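Local coordinates for SsDNA-binding protein essential for mitochondrial genome maintenance (Saccharomyces cerevisiae, PDB 6CQK), which binds single-stranded DNA preferentially and cooperatively as a dimer of dimers, takes part in mitochondrial DNA replication and stimulates the PIF1 helicase, at the interface of chains A and B. Numbering follows the deposited sequence. Chains: chain A/B, SsDNA-binding protein essential for mitochondrial genome maintenance.

The interface of chains A and B. Residues chain A 7-9, 34, 45; chain B 3-4.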
loop_
_atom_site.group_PDB
_atom_site.type_symbol
_atom_site.label_atom_id
_atom_site.label_comp_id
_atom_site.label_asym_id
_atom_site.label_seq_id
_atom_site.Cartn_x
_atom_site.Cartn_y
_atom_site.Cartn_z
ATOM N N SER A 7 -5.234 3.543 -0.294
ATOM C CA SER A 7 -5.817 2.204 -0.304
ATOM C C SER A 7 -6.897 2.236 0.747
ATOM O O SER A 7 -6.657 2.718 1.833
ATOM C CB SER A 7 -4.770 1.144 0.032
ATOM O OG SER A 7 -3.571 1.384 -0.699
ATOM N N ILE A 8 -8.084 1.751 0.392
ATOM C CA ILE A 8 -9.221 1.740 1.272
ATOM C C ILE A 8 -9.819 0.362 1.339
ATOM O O ILE A 8 -9.972 -0.315 0.340
ATOM C CB ILE A 8 -10.265 2.656 0.714
ATOM C CG1 ILE A 8 -9.753 4.091 0.715
ATOM C CG2 ILE A 8 -11.558 2.582 1.538
ATOM C CD1 ILE A 8 -10.378 4.903 -0.380
ATOM N N VAL A 9 -10.147 -0.076 2.535
ATOM C CA VAL A 9 -11.091 -1.150 2.704
ATOM C C VAL A 9 -12.338 -0.626 3.350
ATOM O O VAL A 9 -12.291 0.000 4.448
ATOM C CB VAL A 9 -10.540 -2.281 3.563
ATOM C CG1 VAL A 9 -11.632 -3.316 3.842
ATOM C CG2 VAL A 9 -9.447 -2.974 2.808
ATOM N N SER A 34 -15.962 3.744 5.057
ATOM C CA SER A 34 -14.911 2.966 5.696
ATOM C C SER A 34 -14.936 3.400 7.113
ATOM O O SER A 34 -14.756 4.571 7.430
ATOM C CB SER A 34 -13.543 3.259 5.099
ATOM O OG SER A 34 -12.472 2.843 5.904
ATOM N N TYR A 45 -15.563 8.302 1.249
ATOM C CA TYR A 45 -14.547 8.667 0.241
ATOM C C TYR A 45 -15.200 8.516 -1.089
ATOM O O TYR A 45 -15.844 7.477 -1.326
ATOM C CB TYR A 45 -13.342 7.730 0.307
ATOM C CG TYR A 45 -12.511 7.868 1.553
ATOM C CD1 TYR A 45 -11.761 9.009 1.772
ATOM C CD2 TYR A 45 -12.449 6.841 2.524
ATOM C CE1 TYR A 45 -10.980 9.147 2.954
ATOM C CE2 TYR A 45 -11.699 6.983 3.702
ATOM C CZ TYR A 45 -10.970 8.140 3.919
ATOM O OH TYR A 45 -10.161 8.327 5.003
ATOM N N PHE B 3 -10.156 0.158 6.475
ATOM C CA PHE B 3 -9.077 1.131 6.587
ATOM C C PHE B 3 -8.934 2.096 5.414
ATOM O O PHE B 3 -9.597 1.963 4.404
ATOM C CB PHE B 3 -7.723 0.436 6.870
ATOM C CG PHE B 3 -7.136 -0.322 5.706
ATOM C CD1 PHE B 3 -6.414 0.341 4.714
ATOM C CD2 PHE B 3 -7.290 -1.700 5.632
ATOM C CE1 PHE B 3 -5.970 -0.347 3.630
ATOM C CE2 PHE B 3 -6.818 -2.400 4.572
ATOM C CZ PHE B 3 -6.150 -1.723 3.562
ATOM N N SER B 4 -8.136 3.125 5.617
ATOM C CA SER B 4 -7.946 4.084 4.573
ATOM C C SER B 4 -6.620 4.713 4.792
ATOM O O SER B 4 -6.493 5.602 5.604
ATOM C CB SER B 4 -9.048 5.122 4.502
ATOM O OG SER B 4 -9.201 5.863 5.701
#
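A:Val9 and B:Phe3 pair as antiparallel neighbours where the first strands, 3-12 of each chain, run side by side across the two-fold dimer interface of this SSB-family protein. Their backbones are joined twice: A:Val9 N donates to B:Phe3 O at 2.8 Å, from a position tilted off the carbonyl plane, and B:Phe3 N returns a bond of 2.9 Å to A:Val9 O. That second donor lies in the carbonyl plane, on a lone pair. A:Val9 O also accepts from the hydroxyl A:Ser34 OG at 3.2 Å, at the end of strand 26-34; this second donor probably helps to fix the carbonyl.

From CB outward, B:Phe3 has CG tucked over its own backbone, flanked by N and C (chi1 72°), and the ring lies across the partner strand with A:Val9 N above the centre of one face. On one flank CD1 and then CE1 pass A:Ser7 O, CE1 at 3.6 Å. Over the same face as A:Val9 N, towards the opposite flank, A:Val9 CG2 lies against CD2 and CE2, and CZ at the tip is 3.6 Å from this methyl.

One residue further along, B:Ser4 turns its side chain towards A:Tyr45, on strand 43-49. B:Ser4 CB lies just beyond CE2 of the phenol ring, raised to one side of its plane, and 4.0 Å from A:Ile8 CG1. The hydroxyl B:Ser4 OG and the phenol oxygen A:Tyr45 OH, 2.7 Å apart, share a hydrogen bond in which either could be the donor.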